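PDB 2GBB: putative chorismate mutase from Yersinia pestis biovar Microtus str. 91001, which catalyses the Claisen rearrangement of chorismate to prephenate as a secreted, all-helical chorismate mutase and may play some role in pathogenicity. Local coordinates for residues 39-42 with 43-47; 56-59 with 60-64. All coordinates share one frame; numbering follows the deposited sequence.

Interaction 1. Residues 39-42 with 43-47; sequences KVIN and SAMAQ
S43 grips the carbonyl of K39 twice, with its backbone N and with its hydroxyl, in the middle of helix 34-50. The motif is a regular alpha-helical turn, part of the helical bundle of this chorismate mutase.

The backbone bonds form an unbroken i to i+4 ladder. S43 N donates to K39 O at 3.0 Å, with an N-H...O angle of 171°. A44 N reaches V40 O, M45 N reaches I41 O, and A46 N reaches N42 O in the same way. The M45 to I41 bond is the shortest of the four at 2.9 Å.

The side-chain bond is the common helical serine bond. OG of S43 sits beside its own backbone N, anti to the carbonyl carbon (chi1 -67°), and this turns the hydroxyl back to the preceding turn. It donates to K39 O at 3.2 Å. The two donors come from opposite faces of the carbonyl plane, so they do not compete for one position. The hydroxyl's donor is thereby used within the helix.

The apolar contacts follow the face turned to helix 55-82, which V40, I41 and A44 line, with V40 touching I66 there. The V40 side chain also lies about 4 Å from that of R13, a probable substrate-binding residue, consistent with a place beside the active site, and about 4 Å from a bound citrate, probably from the crystallisation liquor. OE1 of Q47 accepts a hydrogen bond from T105 OG1 on helix 93-117.

I41 and the selenomethionine M45 lie side by side and point the same way. The methyl CG2 of I41 meets SE of M45 at 4.1 Å.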
loop_
_atom_site.group_PDB
_atom_site.type_symbol
_atom_site.label_atom_id
_atom_site.label_comp_id
_atom_site.label_asym_id
_atom_site.label_seq_id
_atom_site.Cartn_x
_atom_site.Cartn_y
_atom_site.Cartn_z
ATOM N N LYS A 39 17.796 -11.973 -2.219
ATOM C CA LYS A 39 18.292 -12.396 -3.528
ATOM C C LYS A 39 18.756 -11.161 -4.349
ATOM O O LYS A 39 19.831 -11.149 -4.925
ATOM C CB LYS A 39 17.175 -13.208 -4.231
ATOM C CG LYS A 39 17.566 -13.851 -5.525
ATOM C CD LYS A 39 16.325 -14.352 -6.315
ATOM C CE LYS A 39 16.792 -14.527 -7.796
ATOM N NZ LYS A 39 16.048 -15.635 -8.464
ATOM N N VAL A 40 17.953 -10.109 -4.337
ATOM C CA VAL A 40 18.233 -8.896 -5.087
ATOM C C VAL A 40 19.477 -8.230 -4.505
ATOM O O VAL A 40 20.370 -7.810 -5.240
ATOM C CB VAL A 40 16.987 -7.958 -5.012
ATOM C CG1 VAL A 40 17.348 -6.477 -5.295
ATOM C CG2 VAL A 40 15.873 -8.461 -5.951
ATOM N N ILE A 41 19.552 -8.190 -3.164
ATOM C CA ILE A 41 20.703 -7.662 -2.430
ATOM C C ILE A 41 21.958 -8.488 -2.699
ATOM O O ILE A 41 23.013 -7.924 -3.031
ATOM C CB ILE A 41 20.409 -7.547 -0.895
ATOM C CG1 ILE A 41 19.261 -6.548 -0.642
ATOM C CG2 ILE A 41 21.707 -7.175 -0.100
ATOM C CD1 ILE A 41 18.777 -6.516 0.854
ATOM N N ASN A 42 21.868 -9.806 -2.557
ATOM C CA ASN A 42 23.041 -10.669 -2.801
ATOM C C ASN A 42 23.603 -10.549 -4.245
ATOM O O ASN A 42 24.826 -10.456 -4.422
ATOM C CB ASN A 42 22.746 -12.163 -2.472
ATOM C CG ASN A 42 23.881 -13.122 -2.919
ATOM O OD1 ASN A 42 24.884 -13.278 -2.226
ATOM N ND2 ASN A 42 23.697 -13.783 -4.068
ATOM N N SER A 43 22.740 -10.537 -5.256
ATOM C CA SER A 43 23.179 -10.315 -6.665
ATOM C C SER A 43 23.813 -8.941 -6.898
ATOM O O SER A 43 24.843 -8.818 -7.581
ATOM C CB SER A 43 21.996 -10.403 -7.598
ATOM O OG SER A 43 21.571 -11.734 -7.552
ATOM N N ALA A 44 23.175 -7.904 -6.367
ATOM C CA ALA A 44 23.740 -6.566 -6.478
ATOM C C ALA A 44 25.126 -6.541 -5.852
ATOM O O ALA A 44 26.062 -6.047 -6.468
ATOM C CB ALA A 44 22.825 -5.499 -5.871
HETATM N N MSE A 45 25.278 -7.086 -4.646
HETATM C CA MSE A 45 26.590 -7.125 -3.996
HETATM C C MSE A 45 27.656 -7.909 -4.788
HETATM O O MSE A 45 28.821 -7.523 -4.809
HETATM C CB MSE A 45 26.501 -7.616 -2.544
HETATM C CG MSE A 45 25.861 -6.581 -1.602
HETATM SE SE MSE A 45 25.774 -7.276 0.220
HETATM C CE MSE A 45 27.674 -7.984 0.357
ATOM N N ALA A 46 27.259 -8.994 -5.440
ATOM C CA ALA A 46 28.186 -9.722 -6.271
ATOM C C ALA A 46 28.542 -8.915 -7.542
ATOM O O ALA A 46 29.668 -8.935 -7.954
ATOM C CB ALA A 46 27.617 -11.095 -6.615
ATOM N N GLN A 47 27.598 -8.217 -8.164
ATOM C CA GLN A 47 27.904 -7.354 -9.307
ATOM C C GLN A 47 28.847 -6.213 -8.936
ATOM O O GLN A 47 29.884 -6.011 -9.584
ATOM C CB GLN A 47 26.639 -6.791 -9.937
ATOM C CG GLN A 47 25.857 -7.795 -10.714
ATOM C CD GLN A 47 24.584 -7.257 -11.285
ATOM O OE1 GLN A 47 24.298 -7.491 -12.450
ATOM N NE2 GLN A 47 23.784 -6.543 -10.470
#

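Interaction 2. Residues 56-59 with 60-64; sequences ESIK and PLMVA
K59 and V63 meet one turn apart on helix 55-82, just where P60 interrupts the backbone bonding. This is a proline kink within a helix of the bundle. P60 N has no hydrogen to give, and its CD lies 3.5 Å from E56 O, where a donor would otherwise sit. A water helps to bridge the break. It donates to S57 O at 2.6 Å and accepts a weak bond from L61 N.

The K59 side chain can be followed outward. CB lies against the proline ring, 3.6 Å from P60 CD. CG is anti to the backbone N (chi1 180°), which places it beside V63. It meets CG2 of V63 at 4.1 Å, and the two chains pass each other at a slant. CD packs on I41 of helix 34-50. The rest of the chain stays extended, so CE and NZ continue outward from the turn.

Past the kink the regular ladder resumes. M62 N bonds to I58 O, and V63 N bonds to K59 O at 2.8 Å with an almost straight N-H...O angle of 178°.

On the inner face I58 and the selenomethionine M62 run side by side. CG2 of I58 touches CG of M62 at 3.8 Å. M62 then bends at chi2 and chi3, which takes its selenium and methyl away from I58. Its side chain lies about 4 Å from that of R13, a probable substrate-binding residue. CD1 of I58 also approaches CD1 of L61 at 4.3 Å. L61 goes on to pack against helices 93-117 and 140-150.

Carbon contacts on the I58–M62 and K59–V63 sides thus join the turns across the kink. The proline removes the bond to E56 O; at the next position water links S57 O to L61 N instead.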
loop_
_atom_site.group_PDB
_atom_site.type_symbol
_atom_site.label_atom_id
_atom_site.label_comp_id
_atom_site.label_asym_id
_atom_site.label_seq_id
_atom_site.Cartn_x
_atom_site.Cartn_y
_atom_site.Cartn_z
ATOM N N GLU A 56 29.689 -4.155 0.414
ATOM C CA GLU A 56 28.899 -3.694 1.560
ATOM C C GLU A 56 28.386 -2.212 1.421
ATOM O O GLU A 56 27.266 -1.886 1.859
ATOM C CB GLU A 56 29.706 -3.856 2.854
ATOM C CG GLU A 56 28.879 -3.896 4.123
ATOM C CD GLU A 56 28.647 -5.311 4.643
ATOM O OE1 GLU A 56 27.977 -6.108 3.936
ATOM O OE2 GLU A 56 29.129 -5.621 5.772
ATOM N N SER A 57 29.165 -1.337 0.754
ATOM C CA SER A 57 28.745 0.078 0.507
ATOM C C SER A 57 27.516 0.235 -0.418
ATOM O O SER A 57 26.890 1.300 -0.448
ATOM C CB SER A 57 29.891 0.920 -0.061
ATOM O OG SER A 57 30.002 0.787 -1.474
ATOM N N ILE A 58 27.209 -0.823 -1.164
ATOM C CA ILE A 58 26.077 -0.913 -2.087
ATOM C C ILE A 58 24.713 -1.283 -1.438
ATOM O O ILE A 58 23.631 -0.889 -1.916
ATOM C CB ILE A 58 26.473 -1.940 -3.185
ATOM C CG1 ILE A 58 27.059 -1.161 -4.355
ATOM C CG2 ILE A 58 25.320 -2.892 -3.602
ATOM C CD1 ILE A 58 26.039 -0.162 -4.965
ATOM N N LYS A 59 24.777 -2.016 -0.338
ATOM C CA LYS A 59 23.555 -2.524 0.291
ATOM C C LYS A 59 22.527 -1.489 0.734
ATOM O O LYS A 59 21.338 -1.721 0.513
ATOM C CB LYS A 59 23.864 -3.505 1.433
ATOM C CG LYS A 59 22.600 -4.035 2.088
ATOM C CD LYS A 59 22.917 -5.192 3.012
ATOM C CE LYS A 59 21.583 -5.751 3.618
ATOM N NZ LYS A 59 22.054 -6.933 4.455
ATOM N N PRO A 60 22.970 -0.354 1.349
ATOM C CA PRO A 60 22.021 0.679 1.689
ATOM C C PRO A 60 21.224 1.184 0.482
ATOM O O PRO A 60 20.014 1.342 0.562
ATOM C CB PRO A 60 22.927 1.757 2.332
ATOM C CG PRO A 60 23.964 0.925 3.004
ATOM C CD PRO A 60 24.310 0.038 1.840
ATOM N N LEU A 61 21.897 1.364 -0.646
ATOM C CA LEU A 61 21.250 1.759 -1.899
ATOM C C LEU A 61 20.264 0.700 -2.370
ATOM O O LEU A 61 19.173 1.026 -2.773
ATOM C CB LEU A 61 22.277 1.914 -3.007
ATOM C CG LEU A 61 22.040 2.919 -4.131
ATOM C CD1 LEU A 61 22.651 2.386 -5.423
ATOM C CD2 LEU A 61 20.625 3.500 -4.288
HETATM N N MSE A 62 20.656 -0.559 -2.316
HETATM C CA MSE A 62 19.697 -1.613 -2.661
HETATM C C MSE A 62 18.509 -1.581 -1.713
HETATM O O MSE A 62 17.403 -1.603 -2.160
HETATM C CB MSE A 62 20.370 -2.973 -2.689
HETATM C CG MSE A 62 21.506 -3.067 -3.649
HETATM SE SE MSE A 62 21.126 -2.334 -5.448
HETATM C CE MSE A 62 19.552 -3.438 -5.910
ATOM N N VAL A 63 18.752 -1.503 -0.398
ATOM C CA VAL A 63 17.673 -1.322 0.605
ATOM C C VAL A 63 16.750 -0.129 0.253
ATOM O O VAL A 63 15.530 -0.268 0.246
ATOM C CB VAL A 63 18.221 -1.240 2.059
ATOM C CG1 VAL A 63 17.145 -0.731 3.061
ATOM C CG2 VAL A 63 18.735 -2.642 2.533
ATOM N N ALA A 64 17.337 1.036 -0.053
ATOM C CA ALA A 64 16.558 2.248 -0.420
ATOM C C ALA A 64 15.729 2.036 -1.692
ATOM O O ALA A 64 14.538 2.460 -1.795
ATOM C CB ALA A 64 17.489 3.494 -0.569
HETATM O O HOH W 1 24.721 2.738 -0.268
#

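Interactions 1 and 2 lie on successive helices, 34-50 and 55-82, with centres about 10 Å apart. They pack directly against each other: A44 CB meets M62 CG at 3.5 Å, and V40 CG1 meets M62 CE. Both are partly buried. I41 and A44 form the buried part of interaction 1, and I58, L61 and M62 that of interaction 2. Interaction 1 has the more exposed residues. It packs its apolar side on helix 55-82 and reaches helix 93-117 through Q47; interaction 2 packs on helices 34-50, 93-117 and 140-150. The first keeps every backbone bond and adds a serine hydroxyl. The second has a proline kink and a water.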